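Local coordinates for 1-pyrroline-5-carboxylate dehydrogenase (PDB 1UZB), which probably catalyses the NAD-dependent oxidation of glutamate semialdehyde, the open form of 1-pyrroline-5-carboxylate, to glutamate in proline breakdown, at residues 52-60 with 120-128; 68-79 with 236-247. All blocks are in the same frame, centred on the assembly; numbering follows the deposited sequence.

Contact 1 of 2, residues 52-60 with 120-128; sequences RMVSLNPSA and LVYEVGKNW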
loop_
_atom_site.group_PDB
_atom_site.type_symbol
_atom_site.label_atom_id
_atom_site.label_comp_id
_atom_site.label_asym_id
_atom_site.label_seq_id
_atom_site.Cartn_x
_atom_site.Cartn_y
_atom_site.Cartn_z
ATOM N N ARG A 52 0.837 53.709 -20.635
ATOM C CA ARG A 52 1.460 53.060 -19.489
ATOM C C ARG A 52 0.618 53.202 -18.228
ATOM O O ARG A 52 -0.304 54.018 -18.166
ATOM C CB ARG A 52 2.848 53.652 -19.235
ATOM C CG ARG A 52 2.830 55.058 -18.654
ATOM C CD ARG A 52 4.238 55.533 -18.335
ATOM N NE ARG A 52 4.242 56.790 -17.592
ATOM C CZ ARG A 52 5.343 57.405 -17.172
ATOM N NH1 ARG A 52 6.535 56.881 -17.422
ATOM N NH2 ARG A 52 5.253 58.542 -16.498
ATOM N N MET A 53 0.948 52.393 -17.229
ATOM C CA MET A 53 0.262 52.401 -15.944
ATOM C C MET A 53 1.275 52.770 -14.876
ATOM O O MET A 53 2.442 52.399 -14.972
ATOM C CB MET A 53 -0.292 51.017 -15.625
ATOM C CG MET A 53 -1.382 50.536 -16.548
ATOM S SD MET A 53 -1.744 48.825 -16.157
ATOM C CE MET A 53 -2.476 48.990 -14.524
ATOM N N VAL A 54 0.823 53.484 -13.852
ATOM C CA VAL A 54 1.705 53.901 -12.773
ATOM C C VAL A 54 1.365 53.166 -11.483
ATOM O O VAL A 54 0.195 52.996 -11.145
ATOM C CB VAL A 54 1.585 55.419 -12.517
ATOM C CG1 VAL A 54 2.632 55.863 -11.509
ATOM C CG2 VAL A 54 1.744 56.181 -13.823
ATOM N N SER A 55 2.394 52.717 -10.773
ATOM C CA SER A 55 2.193 52.032 -9.502
ATOM C C SER A 55 2.800 52.909 -8.415
ATOM O O SER A 55 3.995 53.198 -8.431
ATOM C CB SER A 55 2.870 50.663 -9.509
ATOM O OG SER A 55 2.605 49.976 -8.297
ATOM N N LEU A 56 1.963 53.325 -7.471
ATOM C CA LEU A 56 2.398 54.202 -6.392
ATOM C C LEU A 56 2.708 53.494 -5.080
ATOM O O LEU A 56 2.268 52.371 -4.836
ATOM C CB LEU A 56 1.329 55.265 -6.137
ATOM C CG LEU A 56 0.885 56.085 -7.351
ATOM C CD1 LEU A 56 -0.240 57.023 -6.951
ATOM C CD2 LEU A 56 2.066 56.865 -7.901
ATOM N N ASN A 57 3.481 54.174 -4.243
ATOM C CA ASN A 57 3.855 53.675 -2.926
ATOM C C ASN A 57 2.742 54.144 -1.986
ATOM O O ASN A 57 2.604 55.336 -1.734
ATOM C CB ASN A 57 5.192 54.299 -2.518
ATOM C CG ASN A 57 5.626 53.911 -1.123
ATOM O OD1 ASN A 57 4.878 53.290 -0.371
ATOM N ND2 ASN A 57 6.845 54.292 -0.762
ATOM N N PRO A 58 1.932 53.218 -1.451
ATOM C CA PRO A 58 0.845 53.628 -0.552
ATOM C C PRO A 58 1.301 54.294 0.743
ATOM O O PRO A 58 0.499 54.925 1.434
ATOM C CB PRO A 58 0.079 52.328 -0.314
ATOM C CG PRO A 58 1.150 51.278 -0.426
ATOM C CD PRO A 58 1.957 51.754 -1.621
ATOM N N SER A 59 2.581 54.149 1.071
ATOM C CA SER A 59 3.134 54.763 2.273
ATOM C C SER A 59 3.557 56.205 1.995
ATOM O O SER A 59 3.750 56.993 2.920
ATOM C CB SER A 59 4.339 53.962 2.779
ATOM O OG SER A 59 3.937 52.687 3.251
ATOM N N ALA A 60 3.697 56.530 0.714
ATOM C CA ALA A 60 4.089 57.866 0.250
ATOM C C ALA A 60 3.682 57.893 -1.223
ATOM O O ALA A 60 4.522 57.753 -2.113
ATOM C CB ALA A 60 5.596 58.052 0.390
ATOM N N LEU A 120 7.100 44.100 -2.232
ATOM C CA LEU A 120 5.770 44.071 -1.621
ATOM C C LEU A 120 5.642 45.182 -0.582
ATOM O O LEU A 120 4.595 45.820 -0.460
ATOM C CB LEU A 120 5.519 42.722 -0.942
ATOM C CG LEU A 120 5.231 41.536 -1.862
ATOM C CD1 LEU A 120 5.187 40.264 -1.033
ATOM C CD2 LEU A 120 3.910 41.747 -2.590
ATOM N N VAL A 121 6.707 45.392 0.185
ATOM C CA VAL A 121 6.717 46.432 1.202
ATOM C C VAL A 121 6.397 47.782 0.564
ATOM O O VAL A 121 5.510 48.505 1.021
ATOM C CB VAL A 121 8.102 46.510 1.895
ATOM C CG1 VAL A 121 8.182 47.749 2.775
ATOM C CG2 VAL A 121 8.337 45.254 2.729
ATOM N N TYR A 122 7.115 48.110 -0.506
ATOM C CA TYR A 122 6.922 49.383 -1.190
ATOM C C TYR A 122 5.695 49.502 -2.083
ATOM O O TYR A 122 5.067 50.562 -2.111
ATOM C CB TYR A 122 8.170 49.737 -2.008
ATOM C CG TYR A 122 9.350 50.142 -1.158
ATOM C CD1 TYR A 122 10.537 49.411 -1.180
ATOM C CD2 TYR A 122 9.271 51.250 -0.313
ATOM C CE1 TYR A 122 11.617 49.775 -0.379
ATOM C CE2 TYR A 122 10.343 51.620 0.490
ATOM C CZ TYR A 122 11.511 50.878 0.451
ATOM O OH TYR A 122 12.571 51.242 1.249
ATOM N N GLU A 123 5.338 48.439 -2.802
ATOM C CA GLU A 123 4.195 48.531 -3.708
ATOM C C GLU A 123 2.809 48.371 -3.087
ATOM O O GLU A 123 1.864 49.041 -3.518
ATOM C CB GLU A 123 4.326 47.546 -4.875
ATOM C CG GLU A 123 3.348 47.879 -6.001
ATOM C CD GLU A 123 3.492 47.004 -7.234
ATOM O OE1 GLU A 123 3.072 47.461 -8.322
ATOM O OE2 GLU A 123 4.005 45.868 -7.121
ATOM N N VAL A 124 2.672 47.487 -2.098
ATOM C CA VAL A 124 1.367 47.300 -1.469
ATOM C C VAL A 124 1.323 47.566 0.035
ATOM O O VAL A 124 0.313 47.310 0.687
ATOM C CB VAL A 124 0.768 45.896 -1.770
ATOM C CG1 VAL A 124 0.557 45.738 -3.271
ATOM C CG2 VAL A 124 1.671 44.804 -1.236
ATOM N N GLY A 125 2.421 48.076 0.587
ATOM C CA GLY A 125 2.442 48.427 1.996
ATOM C C GLY A 125 2.421 47.344 3.052
ATOM O O GLY A 125 1.841 47.534 4.127
ATOM N N LYS A 126 3.041 46.206 2.764
ATOM C CA LYS A 126 3.111 45.131 3.745
ATOM C C LYS A 126 4.329 45.374 4.620
ATOM O O LYS A 126 5.354 45.856 4.130
ATOM C CB LYS A 126 3.276 43.771 3.061
ATOM C CG LYS A 126 2.084 43.346 2.247
ATOM C CD LYS A 126 2.060 41.844 2.029
ATOM C CE LYS A 126 0.717 41.435 1.455
ATOM N NZ LYS A 126 0.530 39.960 1.401
ATOM N N ASN A 127 4.227 45.072 5.911
ATOM C CA ASN A 127 5.401 45.224 6.752
ATOM C C ASN A 127 6.307 44.039 6.397
ATOM O O ASN A 127 5.956 43.215 5.546
ATOM C CB ASN A 127 5.052 45.290 8.258
ATOM C CG ASN A 127 4.452 44.009 8.808
ATOM O OD1 ASN A 127 4.536 42.947 8.202
ATOM N ND2 ASN A 127 3.856 44.110 9.992
ATOM N N TRP A 128 7.469 43.950 7.028
ATOM C CA TRP A 128 8.432 42.903 6.694
ATOM C C TRP A 128 7.963 41.453 6.784
ATOM O O TRP A 128 8.182 40.676 5.854
ATOM C CB TRP A 128 9.692 43.082 7.538
ATOM C CG TRP A 128 10.448 44.363 7.285
ATOM C CD1 TRP A 128 9.971 45.520 6.722
ATOM C CD2 TRP A 128 11.800 44.630 7.658
ATOM N NE1 TRP A 128 10.949 46.489 6.728
ATOM C CE2 TRP A 128 12.082 45.969 7.298
ATOM C CE3 TRP A 128 12.805 43.867 8.270
ATOM C CZ2 TRP A 128 13.329 46.560 7.529
ATOM C CZ3 TRP A 128 14.046 44.455 8.499
ATOM C CH2 TRP A 128 14.294 45.789 8.129
HETATM O O HOH W 1 5.016 51.125 1.283
#
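The Asx turn at N57 lies against the last turn of helix 113-124 at Y122 and E123. N57 OD1 accepts the backbone N of S59 at 2.8 Å, the donor standing above the amide's carbonyl plane. A water extends this turn to the helix: it is hydrogen-bonded to N57 OD1 and V121 O, each 2.7 Å from it, and to S59 OG. Beside it, N57 OD1 and Y122 O are both acceptors and make no bond with each other, but N57 CA offers a CA-H...O contact to Y122 O at 3.4 Å. The amide N comes to the edge of the Y122 ring, ND2 3.9 Å from CD2, with the two planes 83° apart; its own hydrogen-bond partner is E63. Y122 OH binds E355, and the ring also packs on helix 17-32.

Strand 52-57 is an outer strand of a small four-stranded mixed sheet in this aldehyde dehydrogenase fold, and the axis of residues 120-124 runs at 106° to that of the strand. S55 OG, placed anti to its own N (chi1 -177°), donates to E123 OE1 at 2.6 Å, on the anti lone pair. E123 reaches the strand with an extended side chain. Its two carboxylate oxygens also receive the backbone N-H groups of V214 and V215, one each, in the first turn of helix 213-226, a position likely to stabilise the negative charge; these two bonds would probably fix the carboxylate's rotation as well. P58 wedges its ring on the helix end: CD rests on the carbonyl oxygens of Y122 and E123, and CG lies 3.6 Å from G125 N. G125 has positive phi, and a beta-carbon there would press on P58 CG.

Contact 2 of 2, residues 68-79 with 236-247; sequences TAKAGKAEAEAA and LPGVGEEVGAYL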
loop_
_atom_site.group_PDB
_atom_site.type_symbol
_atom_site.label_atom_id
_atom_site.label_comp_id
_atom_site.label_asym_id
_atom_site.label_seq_id
_atom_site.Cartn_x
_atom_site.Cartn_y
_atom_site.Cartn_z
ATOM N N THR A 68 4.252 50.283 -15.876
ATOM C CA THR A 68 4.192 49.105 -16.725
ATOM C C THR A 68 3.431 49.449 -17.990
ATOM O O THR A 68 2.764 50.485 -18.069
ATOM C CB THR A 68 3.455 47.930 -16.051
ATOM O OG1 THR A 68 2.059 48.240 -15.943
ATOM C CG2 THR A 68 4.026 47.657 -14.667
ATOM N N ALA A 69 3.545 48.579 -18.984
ATOM C CA ALA A 69 2.821 48.775 -20.228
ATOM C C ALA A 69 1.352 48.570 -19.870
ATOM O O ALA A 69 1.035 48.061 -18.792
ATOM C CB ALA A 69 3.266 47.751 -21.263
ATOM N N LYS A 70 0.460 48.971 -20.766
ATOM C CA LYS A 70 -0.970 48.836 -20.530
ATOM C C LYS A 70 -1.587 48.042 -21.670
ATOM O O LYS A 70 -1.538 48.464 -22.825
ATOM C CB LYS A 70 -1.620 50.218 -20.443
ATOM C CG LYS A 70 -3.111 50.189 -20.164
ATOM C CD LYS A 70 -3.691 51.591 -20.159
ATOM C CE LYS A 70 -5.198 51.566 -19.971
ATOM N NZ LYS A 70 -5.774 52.939 -20.018
ATOM N N ALA A 71 -2.160 46.892 -21.341
ATOM C CA ALA A 71 -2.770 46.035 -22.345
ATOM C C ALA A 71 -4.189 46.454 -22.687
ATOM O O ALA A 71 -4.939 46.926 -21.831
ATOM C CB ALA A 71 -2.763 44.585 -21.867
ATOM N N GLY A 72 -4.534 46.279 -23.959
ATOM C CA GLY A 72 -5.864 46.594 -24.442
ATOM C C GLY A 72 -6.404 45.323 -25.068
ATOM O O GLY A 72 -5.803 44.260 -24.915
ATOM N N LYS A 73 -7.524 45.418 -25.776
ATOM C CA LYS A 73 -8.113 44.245 -26.411
ATOM C C LYS A 73 -7.162 43.589 -27.411
ATOM O O LYS A 73 -7.083 42.364 -27.488
ATOM C CB LYS A 73 -9.422 44.622 -27.109
ATOM C CG LYS A 73 -10.519 45.064 -26.155
ATOM C CD LYS A 73 -11.798 45.397 -26.902
ATOM C CE LYS A 73 -12.917 45.770 -25.946
ATOM N NZ LYS A 73 -14.171 46.100 -26.677
ATOM N N ALA A 74 -6.439 44.402 -28.177
ATOM C CA ALA A 74 -5.502 43.879 -29.165
ATOM C C ALA A 74 -4.440 42.998 -28.511
ATOM O O ALA A 74 -4.164 41.891 -28.978
ATOM C CB ALA A 74 -4.837 45.027 -29.918
ATOM N N GLU A 75 -3.838 43.492 -27.435
ATOM C CA GLU A 75 -2.812 42.728 -26.737
ATOM C C GLU A 75 -3.398 41.464 -26.110
ATOM O O GLU A 75 -2.731 40.431 -26.046
ATOM C CB GLU A 75 -2.135 43.593 -25.667
ATOM C CG GLU A 75 -1.279 44.726 -26.234
ATOM C CD GLU A 75 -2.099 45.911 -26.724
ATOM O OE1 GLU A 75 -1.538 46.756 -27.456
ATOM O OE2 GLU A 75 -3.293 46.008 -26.372
ATOM N N ALA A 76 -4.646 41.544 -25.660
ATOM C CA ALA A 76 -5.313 40.393 -25.060
ATOM C C ALA A 76 -5.529 39.322 -26.122
ATOM O O ALA A 76 -5.330 38.136 -25.870
ATOM C CB ALA A 76 -6.649 40.814 -24.452
ATOM N N GLU A 77 -5.931 39.744 -27.317
ATOM C CA GLU A 77 -6.160 38.803 -28.408
ATOM C C GLU A 77 -4.842 38.144 -28.805
ATOM O O GLU A 77 -4.793 36.945 -29.077
ATOM C CB GLU A 77 -6.769 39.525 -29.612
ATOM C CG GLU A 77 -7.244 38.610 -30.739
ATOM C CD GLU A 77 -8.303 37.619 -30.289
ATOM O OE1 GLU A 77 -9.179 38.001 -29.486
ATOM O OE2 GLU A 77 -8.267 36.458 -30.751
ATOM N N ALA A 78 -3.772 38.933 -28.835
ATOM C CA ALA A 78 -2.454 38.413 -29.187
ATOM C C ALA A 78 -2.001 37.384 -28.157
ATOM O O ALA A 78 -1.428 36.354 -28.504
ATOM C CB ALA A 78 -1.443 39.550 -29.266
ATOM N N ALA A 79 -2.256 37.676 -26.888
ATOM C CA ALA A 79 -1.877 36.768 -25.817
ATOM C C ALA A 79 -2.683 35.476 -25.913
ATOM O O ALA A 79 -2.150 34.389 -25.695
ATOM C CB ALA A 79 -2.102 37.431 -24.466
ATOM N N LEU A 236 -0.485 40.455 -18.621
ATOM C CA LEU A 236 -1.254 41.564 -19.176
ATOM C C LEU A 236 -1.798 42.596 -18.195
ATOM O O LEU A 236 -3.002 42.632 -17.918
ATOM C CB LEU A 236 -2.427 41.034 -20.008
ATOM C CG LEU A 236 -2.134 40.229 -21.277
ATOM C CD1 LEU A 236 -3.439 39.964 -22.019
ATOM C CD2 LEU A 236 -1.174 40.998 -22.173
ATOM N N PRO A 237 -0.920 43.442 -17.642
ATOM C CA PRO A 237 -1.405 44.463 -16.708
ATOM C C PRO A 237 -2.332 45.405 -17.480
ATOM O O PRO A 237 -2.100 45.677 -18.662
ATOM C CB PRO A 237 -0.119 45.150 -16.244
ATOM C CG PRO A 237 0.836 44.927 -17.400
ATOM C CD PRO A 237 0.544 43.499 -17.785
ATOM N N GLY A 238 -3.385 45.882 -16.823
ATOM C CA GLY A 238 -4.321 46.778 -17.478
ATOM C C GLY A 238 -5.113 47.632 -16.507
ATOM O O GLY A 238 -5.145 47.361 -15.309
ATOM N N VAL A 239 -5.754 48.671 -17.032
ATOM C CA VAL A 239 -6.551 49.576 -16.215
ATOM C C VAL A 239 -8.033 49.388 -16.510
ATOM O O VAL A 239 -8.443 49.338 -17.666
ATOM C CB VAL A 239 -6.179 51.049 -16.492
ATOM C CG1 VAL A 239 -7.084 51.978 -15.691
ATOM C CG2 VAL A 239 -4.723 51.290 -16.138
ATOM N N GLY A 240 -8.835 49.280 -15.457
ATOM C CA GLY A 240 -10.262 49.113 -15.648
ATOM C C GLY A 240 -10.672 47.699 -16.015
ATOM O O GLY A 240 -9.878 46.765 -15.921
ATOM N N GLU A 241 -11.917 47.552 -16.453
ATOM C CA GLU A 241 -12.466 46.250 -16.815
ATOM C C GLU A 241 -12.206 45.790 -18.250
ATOM O O GLU A 241 -12.511 44.650 -18.592
ATOM C CB GLU A 241 -13.979 46.248 -16.572
ATOM C CG GLU A 241 -14.396 46.644 -15.167
ATOM C CD GLU A 241 -15.901 46.633 -14.983
ATOM O OE1 GLU A 241 -16.598 47.351 -15.731
ATOM O OE2 GLU A 241 -16.389 45.907 -14.092
ATOM N N GLU A 242 -11.644 46.658 -19.084
ATOM C CA GLU A 242 -11.395 46.307 -20.483
ATOM C C GLU A 242 -10.801 44.922 -20.731
ATOM O O GLU A 242 -11.449 44.067 -21.334
ATOM C CB GLU A 242 -10.501 47.355 -21.156
ATOM C CG GLU A 242 -10.286 47.082 -22.644
ATOM C CD GLU A 242 -9.403 48.110 -23.328
ATOM O OE1 GLU A 242 -9.195 47.985 -24.553
ATOM O OE2 GLU A 242 -8.917 49.039 -22.649
ATOM N N VAL A 243 -9.570 44.703 -20.280
ATOM C CA VAL A 243 -8.906 43.419 -20.488
ATOM C C VAL A 243 -9.663 42.241 -19.880
ATOM O O VAL A 243 -9.907 41.239 -20.552
ATOM C CB VAL A 243 -7.473 43.425 -19.910
ATOM C CG1 VAL A 243 -6.837 42.052 -20.093
ATOM C CG2 VAL A 243 -6.635 44.490 -20.603
ATOM N N GLY A 244 -10.033 42.365 -18.610
ATOM C CA GLY A 244 -10.746 41.293 -17.938
ATOM C C GLY A 244 -12.072 40.929 -18.575
ATOM O O GLY A 244 -12.381 39.750 -18.758
ATOM N N ALA A 245 -12.865 41.939 -18.912
ATOM C CA ALA A 245 -14.164 41.706 -19.528
ATOM C C ALA A 245 -14.007 41.018 -20.880
ATOM O O ALA A 245 -14.708 40.055 -21.185
ATOM C CB ALA A 245 -14.907 43.026 -19.698
ATOM N N TYR A 246 -13.078 41.517 -21.685
ATOM C CA TYR A 246 -12.832 40.963 -23.008
ATOM C C TYR A 246 -12.496 39.471 -22.954
ATOM O O TYR A 246 -13.009 38.682 -23.749
ATOM C CB TYR A 246 -11.688 41.724 -23.683
ATOM C CG TYR A 246 -11.401 41.283 -25.100
ATOM C CD1 TYR A 246 -12.256 41.630 -26.146
ATOM C CD2 TYR A 246 -10.275 40.517 -25.393
ATOM C CE1 TYR A 246 -11.993 41.225 -27.453
ATOM C CE2 TYR A 246 -10.004 40.103 -26.695
ATOM C CZ TYR A 246 -10.867 40.463 -27.721
ATOM O OH TYR A 246 -10.601 40.070 -29.014
ATOM N N LEU A 247 -11.639 39.084 -22.016
ATOM C CA LEU A 247 -11.242 37.686 -21.892
ATOM C C LEU A 247 -12.303 36.797 -21.251
ATOM O O LEU A 247 -12.564 35.692 -21.728
ATOM C CB LEU A 247 -9.929 37.589 -21.113
ATOM C CG LEU A 247 -8.730 38.139 -21.889
ATOM C CD1 LEU A 247 -7.501 38.174 -20.995
ATOM C CD2 LEU A 247 -8.488 37.273 -23.116
HETATM O O HOH W 2 -6.491 48.354 -19.946
#
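Y246 meets K73 and E77 on helix 73-90 with its ring face and its hydroxyl. K73 CB sits 4.2 Å from the ring centroid, only 8° off the normal, a CH-pi contact over one face; its chain then runs extended past CD1. At the other end, Y246 OH donates to E77 OE1 at 2.6 Å, the carboxylate turned 87° from the ring and also bound by H250. A bend at chi2 brings E77 back to the phenol. A phenylalanine in place of Y246 would probably keep the cover of K73 but leave E77 without its hydroxyl partner. K73 N makes a long bond, 3.3 Å, to E242 OE1, which it meets from above the carboxylate plane. A71 packs against the loop 236-239: its N donates to P237 O at 2.9 Å, nearly straight, while its CB touches L236 CD2 and, beyond the loop, V243 CG2. L236 CD1 goes on under A76 and A79. Residues 73-79 cross residues 242-247 at -46°, with L236 and L247 resting on I205 of strand 203-207, P237 and E75 against L40 of strand 36-42, and the Y246 ring edge-to-face with H250.

Overall arrangement
Contacts 1 and 2 lie on the same small sheet, their centres about 22 Å apart. Strands 52-57 and 64-69 are antiparallel neighbours, and their pairing links the two: M53 N lies 2.8 Å from T68 O, a probable hydrogen bond. M53 then points into contact 2, with CE 3.2 Å from G238 O and CG 3.4 Å from V239 CG2. Both contacts join the small sheet to the domain built on the six-stranded sheet, probably the coenzyme-binding one in this family: contact 1 through helix 113-124 and, by way of E123, helix 213-226, which connects strands 203-207 and 233-235; contact 2 through the segment that follows strand 233-235. Along the chain the four segments alternate.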